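Local coordinates for N-acetylmuramoyl-L-alanine amidase domain-containing protein SAOUHSC_02979 (Staphylococcus aureus, PDB 5T1Q), which probably acts as a peptidoglycan amidase, with a glucosaminidase-type domain of the lysozyme clan followed by a CHAP domain in this portion of the protein, at residues 74-79 against 212-217; 83-88 against 107-112; 155-160 against 169-174; 180-185 against 197-202. All coordinates share one frame; numbering follows the deposited sequence.

Contact 1 of 4, residues 74-79 against 212-217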
loop_
_atom_site.group_PDB
_atom_site.type_symbol
_atom_site.label_atom_id
_atom_site.label_comp_id
_atom_site.label_asym_id
_atom_site.label_seq_id
_atom_site.Cartn_x
_atom_site.Cartn_y
_atom_site.Cartn_z
ATOM N N ILE A 74 -21.879 9.999 -9.443
ATOM C CA ILE A 74 -21.773 8.665 -10.054
ATOM C C ILE A 74 -22.458 7.608 -9.173
ATOM O O ILE A 74 -23.167 6.738 -9.689
ATOM C CB ILE A 74 -20.309 8.285 -10.363
ATOM C CG1 ILE A 74 -19.826 9.089 -11.577
ATOM C CG2 ILE A 74 -20.180 6.794 -10.670
ATOM C CD1 ILE A 74 -18.353 8.929 -11.895
ATOM N N GLY A 75 -22.286 7.719 -7.859
ATOM C CA GLY A 75 -22.918 6.794 -6.923
ATOM C C GLY A 75 -24.438 6.773 -7.003
ATOM O O GLY A 75 -25.040 5.710 -7.193
ATOM N N GLN A 76 -25.061 7.948 -6.883
ATOM C CA GLN A 76 -26.531 8.060 -6.920
ATOM C C GLN A 76 -27.142 7.594 -8.236
ATOM O O GLN A 76 -28.148 6.884 -8.240
ATOM C CB GLN A 76 -26.979 9.511 -6.656
ATOM C CG GLN A 76 -26.611 10.042 -5.277
ATOM C CD GLN A 76 -27.307 9.304 -4.151
ATOM O OE1 GLN A 76 -26.665 8.807 -3.231
ATOM N NE2 GLN A 76 -28.617 9.203 -4.235
ATOM N N ASP A 77 -26.521 7.998 -9.341
ATOM C CA ASP A 77 -27.019 7.675 -10.681
ATOM C C ASP A 77 -26.903 6.195 -11.055
ATOM O O ASP A 77 -27.851 5.612 -11.571
ATOM C CB ASP A 77 -26.307 8.532 -11.749
ATOM C CG ASP A 77 -26.648 10.034 -11.648
ATOM O OD1 ASP A 77 -27.556 10.426 -10.875
ATOM O OD2 ASP A 77 -26.009 10.831 -12.370
ATOM N N ASN A 78 -25.751 5.591 -10.776
ATOM C CA ASN A 78 -25.496 4.205 -11.162
ATOM C C ASN A 78 -25.660 3.148 -10.066
ATOM O O ASN A 78 -25.234 2.025 -10.264
ATOM C CB ASN A 78 -24.105 4.122 -11.782
ATOM C CG ASN A 78 -23.996 4.924 -13.063
ATOM O OD1 ASN A 78 -24.694 4.655 -14.032
ATOM N ND2 ASN A 78 -23.102 5.899 -13.078
ATOM N N ASP A 79 -26.280 3.487 -8.934
ATOM C CA ASP A 79 -26.515 2.506 -7.852
ATOM C C ASP A 79 -25.209 1.940 -7.235
ATOM O O ASP A 79 -25.100 0.740 -6.970
ATOM C CB ASP A 79 -27.394 1.356 -8.393
ATOM C CG ASP A 79 -27.985 0.486 -7.301
ATOM O OD1 ASP A 79 -28.217 0.994 -6.188
ATOM O OD2 ASP A 79 -28.258 -0.706 -7.577
ATOM N N ASP A 212 -22.430 8.910 0.459
ATOM C CA ASP A 212 -23.348 7.881 -0.026
ATOM C C ASP A 212 -24.801 8.355 -0.099
ATOM O O ASP A 212 -25.590 7.767 -0.817
ATOM C CB ASP A 212 -23.280 6.627 0.867
ATOM C CG ASP A 212 -21.980 5.852 0.709
ATOM O OD1 ASP A 212 -21.274 6.053 -0.303
ATOM O OD2 ASP A 212 -21.678 5.012 1.591
ATOM N N ASP A 213 -25.137 9.410 0.636
ATOM C CA ASP A 213 -26.505 9.917 0.693
ATOM C C ASP A 213 -26.866 10.827 -0.480
ATOM O O ASP A 213 -25.999 11.252 -1.252
ATOM C CB ASP A 213 -26.729 10.630 2.036
ATOM C CG ASP A 213 -26.602 9.686 3.228
ATOM O OD1 ASP A 213 -26.775 8.460 3.054
ATOM O OD2 ASP A 213 -26.353 10.172 4.347
ATOM N N GLU A 214 -28.165 11.129 -0.572
ATOM C CA GLU A 214 -28.752 11.928 -1.653
ATOM C C GLU A 214 -28.090 13.288 -1.813
ATOM O O GLU A 214 -27.608 13.625 -2.896
ATOM C CB GLU A 214 -30.266 12.109 -1.428
ATOM C CG GLU A 214 -31.107 10.832 -1.540
ATOM C CD GLU A 214 -30.734 9.735 -0.540
ATOM O OE1 GLU A 214 -30.095 10.039 0.501
ATOM O OE2 GLU A 214 -31.086 8.558 -0.801
ATOM N N ARG A 215 -28.088 14.079 -0.746
ATOM C CA ARG A 215 -27.452 15.382 -0.798
ATOM C C ARG A 215 -26.031 15.234 -0.312
ATOM O O ARG A 215 -25.769 14.581 0.704
ATOM C CB ARG A 215 -28.204 16.435 0.021
ATOM C CG ARG A 215 -29.659 16.632 -0.417
ATOM C CD ARG A 215 -30.141 18.064 -0.218
ATOM N NE ARG A 215 -29.853 18.598 1.116
ATOM C CZ ARG A 215 -30.128 19.845 1.505
ATOM N NH1 ARG A 215 -29.819 20.233 2.741
ATOM N NH2 ARG A 215 -30.708 20.710 0.673
HETATM N N MSE A 216 -25.107 15.819 -1.059
HETATM C CA MSE A 216 -23.724 15.762 -0.682
HETATM C C MSE A 216 -23.434 16.880 0.274
HETATM O O MSE A 216 -23.982 17.971 0.115
HETATM C CB MSE A 216 -22.854 15.932 -1.896
HETATM C CG MSE A 216 -21.545 15.220 -1.597
HETATM SE SE MSE A 216 -20.360 15.709 -3.046
HETATM C CE MSE A 216 -18.821 16.376 -2.016
ATOM N N PRO A 217 -22.569 16.643 1.263
ATOM C CA PRO A 217 -22.229 17.710 2.212
ATOM C C PRO A 217 -21.284 18.755 1.640
ATOM O O PRO A 217 -20.836 18.647 0.492
ATOM C CB PRO A 217 -21.521 16.970 3.355
ATOM C CG PRO A 217 -22.009 15.583 3.281
ATOM C CD PRO A 217 -22.297 15.307 1.835
#
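Gln-76 meets the loop 212-217 with the flat amide at the end of its side chain. The Gln-76 side chain starts toward the loop and bends at its second torsion (chi2 -65°). That bend brings the amide beside the backbone of Asp-212, Asp-213 and Glu-214. As modelled, Gln-76 OE1 lies 2.8 Å from Asp-212 O and 3.2 Å from Asp-213 O. Two carbonyl oxygens facing a third oxygen make the assignment of the amide atoms doubtful. The position of the amide group does not depend on that choice. Its other corner lies near CA and CG of Glu-214. The side chains of Gln-76 and Glu-214 cross at about a right angle, with amide and carboxylate planes 63° apart. The Glu-214 side chain starts away from the helix. Both loop carbonyls accept bonds from elsewhere: Lys-172 NZ donates to Asp-212 O, and His-72 NE2 donates to Asp-213 O. The contact is small and partly buried, its centre about 27 Å from the centre of the chain. It joins the last turn of helix 58-78 to the loop between helices 195-205 and 222-225, while the Asp-212 carboxylate (OD2) bonds Ser-83 OG of helix 82-93.

Contact 2 of 4, residues 83-88 against 107-112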
loop_
_atom_site.group_PDB
_atom_site.type_symbol
_atom_site.label_atom_id
_atom_site.label_comp_id
_atom_site.label_asym_id
_atom_site.label_seq_id
_atom_site.Cartn_x
_atom_site.Cartn_y
_atom_site.Cartn_z
ATOM N N SER A 83 -18.627 5.594 -1.265
ATOM C CA SER A 83 -17.629 5.261 -0.254
ATOM C C SER A 83 -16.712 4.136 -0.703
ATOM O O SER A 83 -15.498 4.204 -0.506
ATOM C CB SER A 83 -18.332 4.882 1.048
ATOM O OG SER A 83 -19.344 3.938 0.783
ATOM N N VAL A 84 -17.290 3.093 -1.294
ATOM C CA VAL A 84 -16.502 1.977 -1.788
ATOM C C VAL A 84 -15.640 2.478 -2.946
ATOM O O VAL A 84 -14.450 2.196 -3.000
ATOM C CB VAL A 84 -17.394 0.777 -2.198
ATOM C CG1 VAL A 84 -16.575 -0.331 -2.854
ATOM C CG2 VAL A 84 -18.133 0.227 -0.985
HETATM N N MSE A 85 -16.234 3.269 -3.830
HETATM C CA MSE A 85 -15.523 3.803 -4.996
HETATM C C MSE A 85 -14.356 4.698 -4.601
HETATM O O MSE A 85 -13.264 4.593 -5.170
HETATM C CB MSE A 85 -16.539 4.544 -5.866
HETATM C CG MSE A 85 -15.933 5.190 -7.110
HETATM SE SE MSE A 85 -17.409 5.911 -8.211
HETATM C CE MSE A 85 -16.355 6.541 -9.747
ATOM N N ILE A 86 -14.574 5.582 -3.632
ATOM C CA ILE A 86 -13.529 6.496 -3.189
ATOM C C ILE A 86 -12.412 5.722 -2.467
ATOM O O ILE A 86 -11.231 6.031 -2.631
ATOM C CB ILE A 86 -14.087 7.612 -2.282
ATOM C CG1 ILE A 86 -15.043 8.504 -3.075
ATOM C CG2 ILE A 86 -12.947 8.460 -1.731
ATOM C CD1 ILE A 86 -15.827 9.482 -2.231
ATOM N N ALA A 87 -12.805 4.729 -1.674
ATOM C CA ALA A 87 -11.860 3.913 -0.945
ATOM C C ALA A 87 -10.988 3.116 -1.901
ATOM O O ALA A 87 -9.776 3.011 -1.684
ATOM C CB ALA A 87 -12.588 2.985 0.007
ATOM N N GLN A 88 -11.601 2.545 -2.945
ATOM C CA GLN A 88 -10.844 1.802 -3.945
ATOM C C GLN A 88 -9.881 2.731 -4.682
ATOM O O GLN A 88 -8.741 2.342 -4.949
ATOM C CB GLN A 88 -11.756 1.054 -4.931
ATOM C CG GLN A 88 -12.333 -0.229 -4.364
ATOM C CD GLN A 88 -12.960 -1.125 -5.425
ATOM O OE1 GLN A 88 -14.138 -0.998 -5.753
ATOM N NE2 GLN A 88 -12.191 -2.097 -5.894
ATOM N N ASN A 107 -5.142 6.388 -14.344
ATOM C CA ASN A 107 -5.895 5.201 -13.921
ATOM C C ASN A 107 -5.910 5.167 -12.381
ATOM O O ASN A 107 -4.930 4.786 -11.740
ATOM C CB ASN A 107 -5.231 3.963 -14.532
ATOM C CG ASN A 107 -6.004 2.669 -14.300
ATOM O OD1 ASN A 107 -6.887 2.581 -13.448
ATOM N ND2 ASN A 107 -5.663 1.650 -15.077
ATOM N N LEU A 108 -7.035 5.573 -11.807
ATOM C CA LEU A 108 -7.185 5.674 -10.362
ATOM C C LEU A 108 -7.597 4.401 -9.644
ATOM O O LEU A 108 -7.434 4.313 -8.416
ATOM C CB LEU A 108 -8.237 6.728 -10.032
ATOM C CG LEU A 108 -8.025 8.125 -10.575
ATOM C CD1 LEU A 108 -9.156 9.002 -10.068
ATOM C CD2 LEU A 108 -6.674 8.674 -10.153
ATOM N N PHE A 109 -8.116 3.424 -10.380
ATOM C CA PHE A 109 -8.630 2.197 -9.770
ATOM C C PHE A 109 -7.836 0.937 -10.059
ATOM O O PHE A 109 -8.267 -0.161 -9.694
ATOM C CB PHE A 109 -10.085 2.015 -10.209
ATOM C CG PHE A 109 -10.958 3.145 -9.803
ATOM C CD1 PHE A 109 -11.048 4.279 -10.588
ATOM C CD2 PHE A 109 -11.651 3.100 -8.614
ATOM C CE1 PHE A 109 -11.824 5.348 -10.195
ATOM C CE2 PHE A 109 -12.435 4.165 -8.222
ATOM C CZ PHE A 109 -12.516 5.292 -9.006
ATOM N N GLY A 110 -6.683 1.079 -10.696
ATOM C CA GLY A 110 -5.859 -0.083 -11.032
ATOM C C GLY A 110 -6.575 -1.091 -11.915
ATOM O O GLY A 110 -6.445 -2.302 -11.723
ATOM N N ILE A 111 -7.330 -0.592 -12.887
ATOM C CA ILE A 111 -8.071 -1.457 -13.798
ATOM C C ILE A 111 -7.141 -1.889 -14.921
ATOM O O ILE A 111 -6.560 -1.045 -15.605
ATOM C CB ILE A 111 -9.315 -0.758 -14.378
ATOM C CG1 ILE A 111 -10.187 -0.206 -13.246
ATOM C CG2 ILE A 111 -10.130 -1.729 -15.238
ATOM C CD1 ILE A 111 -11.412 0.548 -13.720
ATOM N N LYS A 112 -7.017 -3.206 -15.101
ATOM C CA LYS A 112 -6.168 -3.795 -16.143
ATOM C C LYS A 112 -6.836 -3.764 -17.524
ATOM O O LYS A 112 -8.045 -3.591 -17.624
ATOM C CB LYS A 112 -5.802 -5.237 -15.779
ATOM C CG LYS A 112 -4.838 -5.352 -14.597
ATOM C CD LYS A 112 -4.693 -6.783 -14.083
ATOM C CE LYS A 112 -4.122 -7.731 -15.120
ATOM N NZ LYS A 112 -3.947 -9.118 -14.588
#
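Phe-109, the residue that presses on Met-85, sits in a turn held by one oxygen, OD1 of Asn-107. Ile-111 N donates to Asn-107 OD1 at 3.3 Å and nearly straight (163°). Phe-109 N adds a weak bond to the same oxygen. The amide also works in the other direction, since Asn-107 ND2 donates to Ile-111 O at 2.9 Å. That acceptor lies in the amide plane, so the Asn-107 group is held at both of its ends and its rotation is fixed. Gly-110 turns the chain with positive phi. The turn sets the benzene ring of Phe-109 edge-on to helix 82-93. At that edge, Phe-109 CE2 lies 3.2 Å from Met-85 O. Gln-88 CB stands 4.2 Å from Phe-109 CD2, also near the ring plane. Selenomethionine Met-85 runs fully extended, with CG anti to the backbone N (chi1 179°). Its CG comes up to the CE2-CZ side of the ring, somewhat off the plane, 3.8 Å from Phe-109 CE2. The amide of Gln-88 bonds elsewhere, to the hydroxyls of Tyr-152 and Tyr-195. All four touching residues are buried. In the chain, the loop 107-112 comes after helix 82-93 and before strand 119-128. Helix 145-158 adjoins the site, with Leu-149 touching both Met-85 and Phe-109, and Tyr-152 stacking its ring on that of Phe-109. Helix 178-185 packs on Val-84 and Gln-88.

Contact 3 of 4, residues 155-160 against 169-174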
loop_
_atom_site.group_PDB
_atom_site.type_symbol
_atom_site.label_atom_id
_atom_site.label_comp_id
_atom_site.label_asym_id
_atom_site.label_seq_id
_atom_site.Cartn_x
_atom_site.Cartn_y
_atom_site.Cartn_z
ATOM N N LEU A 155 -17.441 -0.793 -15.204
ATOM C CA LEU A 155 -16.978 -2.138 -14.862
ATOM C C LEU A 155 -17.903 -2.787 -13.837
ATOM O O LEU A 155 -18.308 -3.938 -14.005
ATOM C CB LEU A 155 -15.549 -2.107 -14.311
ATOM C CG LEU A 155 -14.921 -3.462 -13.960
ATOM C CD1 LEU A 155 -14.866 -4.373 -15.173
ATOM C CD2 LEU A 155 -13.535 -3.257 -13.382
ATOM N N ILE A 156 -18.239 -2.045 -12.783
ATOM C CA ILE A 156 -19.112 -2.560 -11.727
ATOM C C ILE A 156 -20.519 -2.892 -12.247
ATOM O O ILE A 156 -21.120 -3.886 -11.834
ATOM C CB ILE A 156 -19.251 -1.550 -10.559
ATOM C CG1 ILE A 156 -17.885 -1.252 -9.899
ATOM C CG2 ILE A 156 -20.248 -2.047 -9.516
ATOM C CD1 ILE A 156 -17.186 -2.458 -9.303
ATOM N N LYS A 157 -21.034 -2.059 -13.147
ATOM C CA LYS A 157 -22.391 -2.241 -13.683
ATOM C C LYS A 157 -22.496 -3.265 -14.792
ATOM O O LYS A 157 -23.446 -4.026 -14.806
ATOM C CB LYS A 157 -22.975 -0.897 -14.149
ATOM C CG LYS A 157 -23.082 0.142 -13.036
ATOM C CD LYS A 157 -23.960 -0.296 -11.867
ATOM C CE LYS A 157 -25.427 -0.343 -12.262
ATOM N NZ LYS A 157 -26.309 -0.855 -11.179
ATOM N N ASN A 158 -21.517 -3.303 -15.699
ATOM C CA ASN A 158 -21.545 -4.227 -16.846
ATOM C C ASN A 158 -20.792 -5.544 -16.632
ATOM O O ASN A 158 -21.070 -6.526 -17.308
ATOM C CB ASN A 158 -20.988 -3.521 -18.083
ATOM C CG ASN A 158 -21.731 -2.239 -18.402
ATOM O OD1 ASN A 158 -22.944 -2.161 -18.249
ATOM N ND2 ASN A 158 -21.002 -1.225 -18.850
ATOM N N GLY A 159 -19.813 -5.554 -15.733
ATOM C CA GLY A 159 -19.069 -6.778 -15.431
ATOM C C GLY A 159 -18.096 -7.227 -16.502
ATOM O O GLY A 159 -17.462 -6.398 -17.161
ATOM N N ILE A 160 -17.973 -8.547 -16.664
ATOM C CA ILE A 160 -17.042 -9.141 -17.632
ATOM C C ILE A 160 -17.674 -10.252 -18.477
ATOM O O ILE A 160 -18.796 -10.703 -18.221
ATOM C CB ILE A 160 -15.802 -9.743 -16.923
ATOM C CG1 ILE A 160 -16.213 -10.923 -16.015
ATOM C CG2 ILE A 160 -15.056 -8.669 -16.132
ATOM C CD1 ILE A 160 -15.052 -11.706 -15.439
ATOM N N PRO A 169 -23.116 -8.021 -6.620
ATOM C CA PRO A 169 -23.240 -7.957 -5.151
ATOM C C PRO A 169 -22.683 -6.680 -4.467
ATOM O O PRO A 169 -22.906 -6.506 -3.272
ATOM C CB PRO A 169 -22.453 -9.185 -4.682
ATOM C CG PRO A 169 -22.548 -10.145 -5.822
ATOM C CD PRO A 169 -22.494 -9.292 -7.051
ATOM N N THR A 170 -21.947 -5.827 -5.185
ATOM C CA THR A 170 -21.461 -4.567 -4.597
ATOM C C THR A 170 -22.461 -3.442 -4.841
ATOM O O THR A 170 -22.328 -2.360 -4.260
ATOM C CB THR A 170 -20.101 -4.108 -5.155
ATOM O OG1 THR A 170 -20.241 -3.693 -6.517
ATOM C CG2 THR A 170 -19.045 -5.208 -5.029
ATOM N N TRP A 171 -23.450 -3.701 -5.709
ATOM C CA TRP A 171 -24.492 -2.726 -6.031
ATOM C C TRP A 171 -25.234 -2.410 -4.757
ATOM O O TRP A 171 -25.471 -3.295 -3.939
ATOM C CB TRP A 171 -25.473 -3.282 -7.068
ATOM C CG TRP A 171 -24.910 -3.509 -8.440
ATOM C CD1 TRP A 171 -23.586 -3.532 -8.808
ATOM C CD2 TRP A 171 -25.646 -3.928 -9.593
ATOM N NE1 TRP A 171 -23.470 -3.847 -10.140
ATOM C CE2 TRP A 171 -24.719 -4.106 -10.643
ATOM C CE3 TRP A 171 -27.008 -4.132 -9.851
ATOM C CZ2 TRP A 171 -25.108 -4.482 -11.929
ATOM C CZ3 TRP A 171 -27.397 -4.507 -11.135
ATOM C CH2 TRP A 171 -26.449 -4.674 -12.157
ATOM N N LYS A 172 -25.626 -1.153 -4.622
ATOM C CA LYS A 172 -26.293 -0.661 -3.409
ATOM C C LYS A 172 -27.599 -1.427 -3.137
ATOM O O LYS A 172 -27.893 -1.780 -1.999
ATOM C CB LYS A 172 -26.547 0.842 -3.559
ATOM C CG LYS A 172 -26.430 1.660 -2.289
ATOM C CD LYS A 172 -26.401 3.134 -2.654
ATOM C CE LYS A 172 -26.126 4.011 -1.456
ATOM N NZ LYS A 172 -26.092 5.437 -1.873
ATOM N N SER A 173 -28.342 -1.725 -4.198
ATOM C CA SER A 173 -29.594 -2.479 -4.090
ATOM C C SER A 173 -29.406 -3.956 -3.679
ATOM O O SER A 173 -30.365 -4.606 -3.276
ATOM C CB SER A 173 -30.358 -2.409 -5.421
ATOM O OG SER A 173 -29.559 -2.874 -6.495
ATOM N N GLU A 174 -28.181 -4.475 -3.784
ATOM C CA GLU A 174 -27.877 -5.880 -3.433
ATOM C C GLU A 174 -27.114 -6.038 -2.116
ATOM O O GLU A 174 -27.112 -7.121 -1.531
ATOM C CB GLU A 174 -27.037 -6.515 -4.543
ATOM C CG GLU A 174 -27.703 -6.527 -5.913
ATOM C CD GLU A 174 -28.860 -7.500 -6.007
ATOM O OE1 GLU A 174 -29.882 -7.137 -6.622
ATOM O OE2 GLU A 174 -28.757 -8.620 -5.458
#
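The indole of Trp-171 has the ammonium group of Lys-157 over one face and the carbonyl oxygen of Ile-156 at its edge. Lys-157 NZ lies 3.5 Å from the centroid of the six-membered ring and 10° off the ring normal. This is a cation-pi contact, close to the middle of the face. Further back along the lysine, CD makes a CH-pi contact with the five-membered ring, at 4.2 Å from Lys-157 CD to its centroid. The lysine chain is bent at its second and third torsions (chi2 -59°, chi3 -70°), which folds it across the ring. At the edge, Trp-171 NE1 donates to Ile-156 O at 2.9 Å. The bond is nearly straight, and the acceptor sits in the ring plane. Relative to the carbonyl, the donor stands well above the C=O plane. Next to this bond, Ile-156 CG2 packs 3.7 Å from Trp-171 CD1. The same methyl, Ile-156 CG2, lies 3.4 Å from Thr-170 OG1, a hydroxyl that bonds Tyr-167 O. The next carbonyl also meets the indole, with Lys-157 O 3.4 Å from Trp-171 CZ2.

Helix 145-158 ends here, and Gly-159 leaves it with positive phi. The contact ties this helix end to the loop before helix 178-185 in the glucosaminidase-type region. The indole N-H thus takes up a carbonyl of the last helical turn. A straight bond at the edge and a cation over the face together restrain the position and tilt of the ring. The ring's electrons probably help to stabilise the charge of Lys-157, whose side chain also touches Asp-79.

Contact 4 of 4, residues 180-185 against 197-202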
loop_
_atom_site.group_PDB
_atom_site.type_symbol
_atom_site.label_atom_id
_atom_site.label_comp_id
_atom_site.label_asym_id
_atom_site.label_seq_id
_atom_site.Cartn_x
_atom_site.Cartn_y
_atom_site.Cartn_z
ATOM N N ASP A 180 -20.864 -5.180 3.080
ATOM C CA ASP A 180 -21.278 -6.329 2.289
ATOM C C ASP A 180 -20.595 -6.219 0.927
ATOM O O ASP A 180 -20.102 -7.211 0.383
ATOM C CB ASP A 180 -22.801 -6.358 2.150
ATOM C CG ASP A 180 -23.504 -6.568 3.491
ATOM O OD1 ASP A 180 -23.275 -7.627 4.116
ATOM O OD2 ASP A 180 -24.292 -5.686 3.911
ATOM N N ALA A 181 -20.528 -4.989 0.420
ATOM C CA ALA A 181 -19.902 -4.708 -0.862
ATOM C C ALA A 181 -18.389 -4.947 -0.846
ATOM O O ALA A 181 -17.859 -5.614 -1.738
ATOM C CB ALA A 181 -20.214 -3.288 -1.299
ATOM N N THR A 182 -17.692 -4.429 0.164
ATOM C CA THR A 182 -16.241 -4.632 0.249
ATOM C C THR A 182 -15.879 -6.126 0.368
ATOM O O THR A 182 -14.883 -6.560 -0.210
ATOM C CB THR A 182 -15.591 -3.837 1.398
ATOM O OG1 THR A 182 -16.138 -4.250 2.648
ATOM C CG2 THR A 182 -15.800 -2.329 1.223
ATOM N N SER A 183 -16.695 -6.914 1.069
ATOM C CA SER A 183 -16.407 -8.360 1.219
ATOM C C SER A 183 -16.489 -9.119 -0.116
ATOM O O SER A 183 -15.823 -10.141 -0.291
ATOM C CB SER A 183 -17.341 -9.025 2.230
ATOM O OG SER A 183 -18.654 -9.119 1.718
ATOM N N HIS A 184 -17.320 -8.634 -1.040
ATOM C CA HIS A 184 -17.437 -9.260 -2.371
ATOM C C HIS A 184 -16.328 -8.812 -3.332
ATOM O O HIS A 184 -16.092 -9.456 -4.349
ATOM C CB HIS A 184 -18.825 -9.039 -2.966
ATOM C CG HIS A 184 -19.893 -9.849 -2.296
ATOM N ND1 HIS A 184 -20.719 -9.338 -1.316
ATOM C CD2 HIS A 184 -20.249 -11.147 -2.448
ATOM C CE1 HIS A 184 -21.549 -10.280 -0.906
ATOM N NE2 HIS A 184 -21.288 -11.387 -1.580
ATOM N N LEU A 185 -15.660 -7.709 -3.016
ATOM C CA LEU A 185 -14.505 -7.267 -3.811
ATOM C C LEU A 185 -13.278 -8.111 -3.447
ATOM O O LEU A 185 -12.306 -8.177 -4.204
ATOM C CB LEU A 185 -14.217 -5.784 -3.577
ATOM C CG LEU A 185 -15.255 -4.811 -4.141
ATOM C CD1 LEU A 185 -15.051 -3.422 -3.578
ATOM C CD2 LEU A 185 -15.211 -4.793 -5.665
ATOM N N LYS A 197 -10.808 -5.745 4.493
ATOM C CA LYS A 197 -10.453 -5.059 5.735
ATOM C C LYS A 197 -9.729 -3.733 5.473
ATOM O O LYS A 197 -9.883 -2.782 6.231
ATOM C CB LYS A 197 -9.674 -5.961 6.696
ATOM C CG LYS A 197 -10.521 -7.104 7.266
ATOM C CD LYS A 197 -10.052 -7.570 8.637
ATOM C CE LYS A 197 -8.606 -8.056 8.662
ATOM N NZ LYS A 197 -8.397 -9.318 7.900
ATOM N N LYS A 198 -8.954 -3.678 4.393
ATOM C CA LYS A 198 -8.284 -2.445 4.009
ATOM C C LYS A 198 -9.298 -1.389 3.562
ATOM O O LYS A 198 -9.227 -0.241 4.002
ATOM C CB LYS A 198 -7.247 -2.701 2.912
ATOM C CG LYS A 198 -5.995 -3.407 3.412
ATOM C CD LYS A 198 -5.039 -3.676 2.264
ATOM C CE LYS A 198 -3.732 -4.270 2.750
ATOM N NZ LYS A 198 -2.769 -4.390 1.625
ATOM N N LEU A 199 -10.243 -1.771 2.700
ATOM C CA LEU A 199 -11.260 -0.824 2.246
ATOM C C LEU A 199 -12.090 -0.310 3.423
ATOM O O LEU A 199 -12.336 0.889 3.529
ATOM C CB LEU A 199 -12.174 -1.436 1.178
ATOM C CG LEU A 199 -11.565 -1.761 -0.187
ATOM C CD1 LEU A 199 -12.640 -2.322 -1.103
ATOM C CD2 LEU A 199 -10.927 -0.541 -0.832
ATOM N N ASN A 200 -12.495 -1.215 4.308
ATOM C CA ASN A 200 -13.280 -0.855 5.481
ATOM C C ASN A 200 -12.522 0.158 6.330
ATOM O O ASN A 200 -13.098 1.145 6.769
ATOM C CB ASN A 200 -13.660 -2.107 6.297
ATOM C CG ASN A 200 -14.587 -3.046 5.525
ATOM O OD1 ASN A 200 -15.237 -2.644 4.557
ATOM N ND2 ASN A 200 -14.647 -4.300 5.948
ATOM N N SER A 201 -11.222 -0.066 6.511
ATOM C CA SER A 201 -10.385 0.857 7.275
ATOM C C SER A 201 -10.374 2.260 6.658
ATOM O O SER A 201 -10.436 3.258 7.373
ATOM C CB SER A 201 -8.954 0.334 7.358
ATOM O OG SER A 201 -8.136 1.241 8.077
ATOM N N ILE A 202 -10.264 2.326 5.337
ATOM C CA ILE A 202 -10.252 3.607 4.633
ATOM C C ILE A 202 -11.613 4.312 4.773
ATOM O O ILE A 202 -11.682 5.499 5.079
ATOM C CB ILE A 202 -9.908 3.416 3.136
ATOM C CG1 ILE A 202 -8.483 2.871 2.983
ATOM C CG2 ILE A 202 -10.042 4.741 2.391
ATOM C CD1 ILE A 202 -8.128 2.386 1.589
HETATM O O HOH W 1 -16.310 -6.120 4.537
#
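Leu-199 is the first residue of helix 195-205 in this contact to pack on helix 178-185. Its CB lies 3.7 Å from Thr-182 CG2, and the two side chains slide past each other in opposite directions. Its branch end goes on to meet a second leucine, with Leu-199 CD1 3.6 Å from Leu-185 CD1. Those two side chains cross at about a right angle.

Asn-200 follows and supplies the polar half. Thr-182 OG1 donates to Asn-200 OD1 at 2.7 Å. A water completes the arrangement, donating to Thr-182 OG1 at 2.7 Å and accepting from Asn-200 ND2 at 2.8 Å. Hydroxyl, amide and water thus form a small ring of bonds that holds the amide in place. The threonine serves both halves. Its OG1 lies between backbone N and carbonyl carbon (chi1 61°) and faces the asparagine, while CG2 packs on Leu-199 CB and lies close to Asn-200 OD1.

The axes of segments 180-185 and 197-202 approach to 9.2 Å at an angle of 145°, so the helices run roughly antiparallel. The pair packs inside the glucosaminidase-type domain. Helix 82-93 lies against it, with Val-84 and Gln-88 touching Leu-185 and Leu-91 touching Leu-199. Strands 37-39 and 52-54 meet Ile-202 further along helix 195-205.

Contact 1 opens at the end of helix 58-78 and closes only at 212-217, so its loop encloses the other three. Inside it, contacts 2, 3 and 4 follow in series and do not cross. Contact 2 brings the loop 107-112 back to helix 82-93. Contact 3 closes the short link from the end of helix 145-158 to 169-174. Contact 4 pairs helices 178-185 and 195-205. Their segments also meet in space. Ser-83 and Lys-172 tie contacts 2 and 3 to Asp-212 of contact 1. Leu-185 packs against contact 2 and contact 3. Together they join helices 58-78, 82-93, 145-158, 178-185 and 195-205 of the glucosaminidase-type region.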